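Local coordinates for proteinase K (Serratia sp., PDB 2B6N), which probably cleaves peptide bonds within proteins as the calcium-binding catalytic domain of a secreted, subtilisin-like serine endopeptidase from a cold-adapted bacterium, at residues 115-120 against 151-156; 145-150 against 244-249; 40-45 against 91-96. One frame throughout, in Å; residues are numbered along the deposited sequence.

All three contacts belong to the subtilase catalytic domain, around its parallel sheet. Contacts 1 and 2 are neighbours, their centres about 10 Å apart: Phe153 CE1 lies 3.3 Å from Ala146 CB, and Thr152 OG1 the same distance from Pro246 CA. Contact 3, centred about 14 Å from contact 1, touches it where Trp116 CE3 comes to 3.8 Å from Val96 CG2. Contacts 2 and 3 do not touch (nearest atoms about 11 Å apart). Contact 3 is nearest the predicted charge relay: the Val42 side chain is about 6 Å from that of Asp39 and about 9 Å from that of His72, whereas the Val117 side chain of contact 1 is about 10 Å from that of Asp39.

Contact 1: 115-120 against 151-156; sequences NWVKNN and ITFVVA
Val117, in the last turn of helix 107-120, meets Ile151 and, on strand 152-156, Phe153 through apolar contacts alone. Its CG1 branch does the touching. Anti to the backbone N (chi1 176°), CG1 projects from the helix to 4.1 Å from Ile151 CG2, the two branched side chains passing at a slant. The same methyl stands 4.4 Å from Phe153 CZ, the para carbon at the ring's far end. These distances describe loose van der Waals packing, in keeping with the modest 150 Å² buried.

A second group of contacts sets side chain against helix backbone. Ile151 CD1 rests 3.8 Å from Lys118 CA and 4.0 Å from Val117 O, while the Lys118 side chain leads away. The chi2 of Ile151, 107°, lies well off a staggered value and carries CD1 to this place. Within 151-156, the Ile151 carbonyl O lies in the plane of the Phe153 ring, at its edge.

Within the helix segment a side-chain bond ties the last turn: Asn120 ND2 donates to Trp116 O over 2.9 Å, with an N-H...O angle of 161°; the acceptor lies in the amide plane, and ND2 sits above one face of the indole, toward its rim.

Strand 152-156 runs between strands 125-129 and 176-181, bonded to both. Helix 137-148 closes one flank of the contact through Ala146 and Val147 on Phe153, and strand 34-39 brings Phe36 and Ile38 against Val117.

Contact 2: 145-150 against 244-249; sequences AAVAAG and LSPAQV
This is a small surface contact between two helix ends: the C-terminal turn of helix 137-148 meets the first turn of helix 246-256, burying 123 Å² in all. Pro246, the first residue of its helix, carries one side of it, and Val147 and Gly150 carry the other. The backbones come closest at Gly150 and Pro246, whose CA atoms are 6.1 Å apart.

The pyrrolidine ring divides its carbons between the two partners. Pro246 CB lies 3.7 Å from Val147 CG1, the branch set anti to the backbone N (chi1 175°), and the two side chains run past one another in opposite directions. Pro246 CG packs on main chain instead, 3.5 Å from Gly150 C and 3.7 Å from Val147 O. Pro246 CD adds a looser approach, 3.9 Å from Gly150 O.

Both helix ends are fixed by local bonds. Gly150, with a positive phi of 106°, ends its helix in a Schellman motif, and its N donates to Val147 O over 2.9 Å; that carbonyl is thus hydrogen-bonded within its own helix end while the proline CG rests against it. On the other side of the contact, Ser245 is the N-cap of Pro246's helix. Ser245 N donates to Gln248 OE1 over 2.9 Å, and Gln248 N returns a bond to Ser245 OG, a capping box.

Thr152 also touches Pro246 and Val249, whereas Phe153, the next strand residue, packs on helix 137-148; the two helices therefore reach strand 152-156 from opposite faces and meet beyond its starting end. The Schellman motif and the capping box are local helix-end motifs. Helices on both faces of a parallel sheet, in turn, are the three-layer alpha/beta/alpha architecture of the subtilases.

Contact 3: 40-45 against 91-96; sequences TGVLNT and VNVVGV
Val42 reaches from segment 40-45, in the loop after strand 34-39, toward strand 92-97, where it meets Gly95 and Val93. From CA the bond to CB already heads for the strand, but CB stays beyond 4.5 Å of it, and the touching is left to the tip. There the branches part. CG2, anti to the carbonyl carbon and beside the backbone N, lies 4.0 Å from Gly95 CA and 4.5 Å from Val93 CG1, so it bridges two residues on the same face of the strand. Val42 CG1, placed anti to the backbone N (chi1 179°), remains 4.6 Å from Val93 CG1 and adds little. Because Gly95 has no side chain on that face, the methyl can settle directly over the strand backbone; the contact is wholly apolar and buries 156 Å².

Strand 34-39 ends in Asp39, the predicted charge-relay aspartate. Strand 92-97 runs between strands 53-58 and 34-39 in the sheet. On the face where Val42 and Val93 meet, both also touch Ala77 of helix 72-81, and on the other face Val94 and Val96 pack against helix 107-120.

Contact 1: 115-120 against 151-156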
loop_
_atom_site.group_PDB
_atom_site.type_symbol
_atom_site.label_atom_id
_atom_site.label_comp_id
_atom_site.label_asym_id
_atom_site.label_seq_id
_atom_site.Cartn_x
_atom_site.Cartn_y
_atom_site.Cartn_z
ATOM N N ASN A 115 -15.835 1.363 5.250
ATOM C CA ASN A 115 -17.012 0.551 5.497
ATOM C C ASN A 115 -17.397 -0.191 4.236
ATOM O O ASN A 115 -17.768 -1.359 4.300
ATOM C CB ASN A 115 -18.189 1.386 6.011
ATOM C CG ASN A 115 -17.968 1.923 7.429
ATOM O OD1 ASN A 115 -17.152 1.406 8.196
ATOM N ND2 ASN A 115 -18.722 2.959 7.786
ATOM N N TRP A 116 -17.300 0.487 3.088
ATOM C CA TRP A 116 -17.636 -0.143 1.808
ATOM C C TRP A 116 -16.813 -1.407 1.595
ATOM O O TRP A 116 -17.365 -2.444 1.227
ATOM C CB TRP A 116 -17.495 0.822 0.609
ATOM C CG TRP A 116 -18.045 0.216 -0.668
ATOM C CD1 TRP A 116 -19.328 0.302 -1.135
ATOM C CD2 TRP A 116 -17.338 -0.615 -1.584
ATOM N NE1 TRP A 116 -19.455 -0.396 -2.312
ATOM C CE2 TRP A 116 -18.249 -0.981 -2.606
ATOM C CE3 TRP A 116 -16.018 -1.085 -1.651
ATOM C CZ2 TRP A 116 -17.880 -1.789 -3.683
ATOM C CZ3 TRP A 116 -15.646 -1.888 -2.735
ATOM C CH2 TRP A 116 -16.581 -2.230 -3.731
ATOM N N VAL A 117 -15.499 -1.319 1.815
ATOM C CA VAL A 117 -14.622 -2.507 1.702
ATOM C C VAL A 117 -15.066 -3.620 2.665
ATOM O O VAL A 117 -15.200 -4.781 2.247
ATOM C CB VAL A 117 -13.116 -2.159 1.916
ATOM C CG1 VAL A 117 -12.236 -3.440 1.895
ATOM C CG2 VAL A 117 -12.635 -1.167 0.835
ATOM N N LYS A 118 -15.275 -3.264 3.939
ATOM C CA LYS A 118 -15.767 -4.209 4.957
ATOM C C LYS A 118 -17.023 -4.951 4.478
ATOM O O LYS A 118 -17.120 -6.178 4.605
ATOM C CB LYS A 118 -16.065 -3.485 6.279
ATOM C CG LYS A 118 -16.624 -4.409 7.375
ATOM C CD LYS A 118 -16.839 -3.663 8.662
ATOM C CE LYS A 118 -18.057 -2.746 8.589
ATOM N NZ LYS A 118 -18.177 -1.934 9.842
ATOM N N ASN A 119 -17.967 -4.204 3.914
ATOM C CA ASN A 119 -19.248 -4.770 3.526
ATOM C C ASN A 119 -19.231 -5.518 2.203
ATOM O O ASN A 119 -20.102 -6.353 1.967
ATOM C CB ASN A 119 -20.352 -3.699 3.566
ATOM C CG ASN A 119 -20.537 -3.121 4.957
ATOM O OD1 ASN A 119 -20.376 -3.819 5.966
ATOM N ND2 ASN A 119 -20.862 -1.848 5.024
ATOM N N ASN A 120 -18.235 -5.243 1.361
ATOM C CA ASN A 120 -18.221 -5.757 -0.010
ATOM C C ASN A 120 -17.095 -6.725 -0.356
ATOM O O ASN A 120 -17.185 -7.447 -1.349
ATOM C CB ASN A 120 -18.237 -4.611 -0.999
ATOM C CG ASN A 120 -19.597 -3.974 -1.090
ATOM O OD1 ASN A 120 -20.461 -4.457 -1.821
ATOM N ND2 ASN A 120 -19.820 -2.931 -0.311
ATOM N N ILE A 151 -10.417 -8.349 6.733
ATOM C CA ILE A 151 -9.659 -7.703 5.649
ATOM C C ILE A 151 -8.407 -7.080 6.233
ATOM O O ILE A 151 -8.483 -6.262 7.146
ATOM C CB ILE A 151 -10.496 -6.627 4.888
ATOM C CG1 ILE A 151 -11.731 -7.257 4.219
ATOM C CG2 ILE A 151 -9.652 -5.908 3.840
ATOM C CD1 ILE A 151 -13.049 -6.917 4.913
ATOM N N THR A 152 -7.255 -7.472 5.698
ATOM C CA THR A 152 -5.989 -6.890 6.111
ATOM C C THR A 152 -5.931 -5.449 5.603
ATOM O O THR A 152 -6.064 -5.230 4.402
ATOM C CB THR A 152 -4.802 -7.716 5.528
ATOM O OG1 THR A 152 -4.865 -9.064 6.041
ATOM C CG2 THR A 152 -3.446 -7.088 5.856
ATOM N N PHE A 153 -5.748 -4.490 6.518
ATOM C CA PHE A 153 -5.541 -3.079 6.151
ATOM C C PHE A 153 -4.094 -2.636 6.299
ATOM O O PHE A 153 -3.453 -2.861 7.334
ATOM C CB PHE A 153 -6.433 -2.156 6.994
ATOM C CG PHE A 153 -7.762 -1.909 6.390
ATOM C CD1 PHE A 153 -8.684 -2.932 6.267
ATOM C CD2 PHE A 153 -8.090 -0.645 5.939
ATOM C CE1 PHE A 153 -9.912 -2.702 5.699
ATOM C CE2 PHE A 153 -9.331 -0.401 5.368
ATOM C CZ PHE A 153 -10.241 -1.430 5.244
ATOM N N VAL A 154 -3.604 -1.967 5.258
ATOM C CA VAL A 154 -2.225 -1.492 5.194
ATOM C C VAL A 154 -2.313 0.009 4.903
ATOM O O VAL A 154 -3.024 0.415 3.984
ATOM C CB VAL A 154 -1.437 -2.201 4.060
ATOM C CG1 VAL A 154 0.029 -1.707 4.050
ATOM C CG2 VAL A 154 -1.477 -3.731 4.229
ATOM N N VAL A 155 -1.611 0.819 5.689
ATOM C CA VAL A 155 -1.759 2.283 5.650
ATOM C C VAL A 155 -0.419 3.008 5.713
ATOM O O VAL A 155 0.553 2.496 6.292
ATOM C CB VAL A 155 -2.724 2.839 6.774
ATOM C CG1 VAL A 155 -3.994 2.001 6.858
ATOM C CG2 VAL A 155 -2.039 2.902 8.164
ATOM N N ALA A 156 -0.371 4.198 5.116
ATOM C CA ALA A 156 0.843 5.023 5.133
ATOM C C ALA A 156 1.039 5.630 6.519
ATOM O O ALA A 156 0.054 6.038 7.178
ATOM C CB ALA A 156 0.755 6.114 4.072
#

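Contact 2: 145-150 against 244-249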
loop_
_atom_site.group_PDB
_atom_site.type_symbol
_atom_site.label_atom_id
_atom_site.label_comp_id
_atom_site.label_asym_id
_atom_site.label_seq_id
_atom_site.Cartn_x
_atom_site.Cartn_y
_atom_site.Cartn_z
ATOM N N ALA A 145 -12.629 -2.213 12.829
ATOM C CA ALA A 145 -13.803 -3.028 12.532
ATOM C C ALA A 145 -13.676 -3.791 11.209
ATOM O O ALA A 145 -14.057 -4.969 11.137
ATOM C CB ALA A 145 -15.107 -2.162 12.544
ATOM N N ALA A 146 -13.147 -3.138 10.159
ATOM C CA ALA A 146 -12.961 -3.817 8.860
ATOM C C ALA A 146 -11.943 -4.952 8.973
ATOM O O ALA A 146 -12.107 -6.009 8.357
ATOM C CB ALA A 146 -12.540 -2.813 7.762
ATOM N N VAL A 147 -10.905 -4.726 9.777
ATOM C CA VAL A 147 -9.893 -5.748 10.051
ATOM C C VAL A 147 -10.501 -6.918 10.844
ATOM O O VAL A 147 -10.243 -8.076 10.524
ATOM C CB VAL A 147 -8.646 -5.158 10.758
ATOM C CG1 VAL A 147 -7.671 -6.258 11.145
ATOM C CG2 VAL A 147 -7.946 -4.149 9.807
ATOM N N ALA A 148 -11.306 -6.603 11.862
ATOM C CA ALA A 148 -12.000 -7.641 12.638
ATOM C C ALA A 148 -12.952 -8.452 11.749
ATOM O O ALA A 148 -13.265 -9.609 12.057
ATOM C CB ALA A 148 -12.729 -7.042 13.825
ATOM N N ALA A 149 -13.374 -7.859 10.635
ATOM C CA ALA A 149 -14.232 -8.513 9.649
ATOM C C ALA A 149 -13.454 -9.340 8.623
ATOM O O ALA A 149 -14.045 -9.940 7.726
ATOM C CB ALA A 149 -15.136 -7.469 8.946
ATOM N N GLY A 150 -12.128 -9.364 8.749
ATOM C CA GLY A 150 -11.291 -10.267 7.960
ATOM C C GLY A 150 -10.478 -9.675 6.824
ATOM O O GLY A 150 -9.912 -10.417 6.029
ATOM N N LEU A 244 -4.940 -17.357 5.838
ATOM C CA LEU A 244 -4.400 -16.451 6.839
ATOM C C LEU A 244 -5.420 -15.383 7.224
ATOM O O LEU A 244 -6.041 -14.776 6.352
ATOM C CB LEU A 244 -3.136 -15.770 6.312
ATOM C CG LEU A 244 -1.960 -16.665 5.929
ATOM C CD1 LEU A 244 -0.923 -15.790 5.204
ATOM C CD2 LEU A 244 -1.384 -17.332 7.195
ATOM N N SER A 245 -5.591 -15.168 8.526
ATOM C CA SER A 245 -6.349 -14.022 9.020
ATOM C C SER A 245 -5.458 -12.789 8.904
ATOM O O SER A 245 -4.235 -12.917 8.769
ATOM C CB SER A 245 -6.705 -14.211 10.492
ATOM O OG SER A 245 -5.525 -14.115 11.280
ATOM N N PRO A 246 -6.053 -11.585 8.990
ATOM C CA PRO A 246 -5.247 -10.358 9.072
ATOM C C PRO A 246 -4.125 -10.396 10.112
ATOM O O PRO A 246 -2.995 -10.000 9.807
ATOM C CB PRO A 246 -6.285 -9.284 9.421
ATOM C CG PRO A 246 -7.536 -9.777 8.756
ATOM C CD PRO A 246 -7.498 -11.292 8.950
ATOM N N ALA A 247 -4.423 -10.880 11.323
ATOM C CA ALA A 247 -3.416 -10.962 12.369
ATOM C C ALA A 247 -2.253 -11.870 11.947
ATOM O O ALA A 247 -1.083 -11.573 12.232
ATOM C CB ALA A 247 -4.046 -11.449 13.681
ATOM N N GLN A 248 -2.584 -12.964 11.264
ATOM C CA GLN A 248 -1.567 -13.918 10.769
ATOM C C GLN A 248 -0.754 -13.327 9.606
ATOM O O GLN A 248 0.460 -13.558 9.521
ATOM C CB GLN A 248 -2.225 -15.225 10.357
ATOM C CG GLN A 248 -2.826 -16.014 11.542
ATOM C CD GLN A 248 -3.622 -17.237 11.123
ATOM O OE1 GLN A 248 -4.313 -17.243 10.098
ATOM N NE2 GLN A 248 -3.525 -18.308 11.929
ATOM N N VAL A 249 -1.421 -12.577 8.720
ATOM C CA VAL A 249 -0.703 -11.803 7.686
ATOM C C VAL A 249 0.286 -10.815 8.330
ATOM O O VAL A 249 1.441 -10.732 7.918
ATOM C CB VAL A 249 -1.660 -11.099 6.700
ATOM C CG1 VAL A 249 -0.873 -10.201 5.745
ATOM C CG2 VAL A 249 -2.495 -12.152 5.928
#

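Contact 3: 40-45 against 91-96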
loop_
_atom_site.group_PDB
_atom_site.type_symbol
_atom_site.label_atom_id
_atom_site.label_comp_id
_atom_site.label_asym_id
_atom_site.label_seq_id
_atom_site.Cartn_x
_atom_site.Cartn_y
_atom_site.Cartn_z
ATOM N N THR A 40 -7.559 8.160 -4.626
ATOM C CA THR A 40 -8.133 9.131 -5.562
ATOM C C THR A 40 -8.878 8.474 -6.727
ATOM O O THR A 40 -9.345 9.166 -7.628
ATOM C CB THR A 40 -7.058 10.072 -6.161
ATOM O OG1 THR A 40 -6.122 9.302 -6.935
ATOM C CG2 THR A 40 -6.325 10.862 -5.078
ATOM N N GLY A 41 -8.988 7.143 -6.698
ATOM C CA GLY A 41 -9.564 6.370 -7.793
ATOM C C GLY A 41 -8.441 5.641 -8.523
ATOM O O GLY A 41 -7.286 5.781 -8.152
ATOM N N VAL A 42 -8.778 4.874 -9.561
ATOM C CA VAL A 42 -7.769 4.154 -10.347
ATOM C C VAL A 42 -8.135 4.263 -11.813
ATOM O O VAL A 42 -9.307 4.091 -12.174
ATOM C CB VAL A 42 -7.687 2.633 -9.981
ATOM C CG1 VAL A 42 -6.648 1.929 -10.853
ATOM C CG2 VAL A 42 -7.349 2.424 -8.495
ATOM N N LEU A 43 -7.141 4.552 -12.659
ATOM C CA LEU A 43 -7.354 4.478 -14.108
ATOM C C LEU A 43 -7.414 2.992 -14.497
ATOM O O LEU A 43 -6.377 2.356 -14.727
ATOM C CB LEU A 43 -6.245 5.221 -14.880
ATOM C CG LEU A 43 -6.463 5.295 -16.402
ATOM C CD1 LEU A 43 -7.583 6.288 -16.749
ATOM C CD2 LEU A 43 -5.170 5.649 -17.139
ATOM N N ASN A 44 -8.632 2.439 -14.546
ATOM C CA ASN A 44 -8.823 0.996 -14.747
ATOM C C ASN A 44 -8.254 0.489 -16.065
ATOM O O ASN A 44 -7.818 -0.663 -16.151
ATOM C CB ASN A 44 -10.304 0.597 -14.666
ATOM C CG ASN A 44 -10.929 0.911 -13.318
ATOM O OD1 ASN A 44 -12.091 1.338 -13.250
ATOM N ND2 ASN A 44 -10.174 0.702 -12.240
ATOM N N THR A 45 -8.234 1.365 -17.068
ATOM C CA THR A 45 -7.804 0.999 -18.425
ATOM C C THR A 45 -6.280 1.026 -18.592
ATOM O O THR A 45 -5.761 0.706 -19.677
ATOM C CB THR A 45 -8.424 1.940 -19.480
ATOM O OG1 THR A 45 -8.145 3.294 -19.121
ATOM C CG2 THR A 45 -9.956 1.766 -19.544
ATOM N N VAL A 91 -2.934 -9.882 -9.103
ATOM C CA VAL A 91 -3.958 -9.528 -8.118
ATOM C C VAL A 91 -5.130 -8.811 -8.792
ATOM O O VAL A 91 -4.954 -8.138 -9.820
ATOM C CB VAL A 91 -3.369 -8.640 -6.976
ATOM C CG1 VAL A 91 -3.166 -7.197 -7.432
ATOM C CG2 VAL A 91 -4.233 -8.704 -5.716
ATOM N N ASN A 92 -6.332 -8.971 -8.238
ATOM C CA ASN A 92 -7.458 -8.116 -8.636
ATOM C C ASN A 92 -7.381 -6.782 -7.905
ATOM O O ASN A 92 -7.040 -6.743 -6.726
ATOM C CB ASN A 92 -8.776 -8.821 -8.349
ATOM C CG ASN A 92 -8.839 -10.157 -9.020
ATOM O OD1 ASN A 92 -8.782 -10.232 -10.245
ATOM N ND2 ASN A 92 -8.890 -11.235 -8.224
ATOM N N VAL A 93 -7.676 -5.699 -8.621
ATOM C CA VAL A 93 -7.571 -4.346 -8.099
ATOM C C VAL A 93 -8.956 -3.721 -8.147
ATOM O O VAL A 93 -9.610 -3.740 -9.192
ATOM C CB VAL A 93 -6.582 -3.477 -8.919
ATOM C CG1 VAL A 93 -6.593 -1.998 -8.430
ATOM C CG2 VAL A 93 -5.164 -4.054 -8.829
ATOM N N VAL A 94 -9.392 -3.190 -7.010
ATOM C CA VAL A 94 -10.679 -2.495 -6.909
ATOM C C VAL A 94 -10.485 -1.074 -6.371
ATOM O O VAL A 94 -10.004 -0.860 -5.253
ATOM C CB VAL A 94 -11.707 -3.279 -6.032
ATOM C CG1 VAL A 94 -13.026 -2.465 -5.901
ATOM C CG2 VAL A 94 -11.992 -4.636 -6.606
ATOM N N GLY A 95 -10.873 -0.096 -7.182
ATOM C CA GLY A 95 -10.789 1.303 -6.778
ATOM C C GLY A 95 -11.938 1.734 -5.877
ATOM O O GLY A 95 -13.126 1.520 -6.195
ATOM N N VAL A 96 -11.579 2.316 -4.736
ATOM C CA VAL A 96 -12.550 2.910 -3.810
ATOM C C VAL A 96 -12.154 4.372 -3.690
ATOM O O VAL A 96 -11.180 4.701 -3.020
ATOM C CB VAL A 96 -12.560 2.182 -2.442
ATOM C CG1 VAL A 96 -13.653 2.745 -1.535
ATOM C CG2 VAL A 96 -12.820 0.694 -2.672
#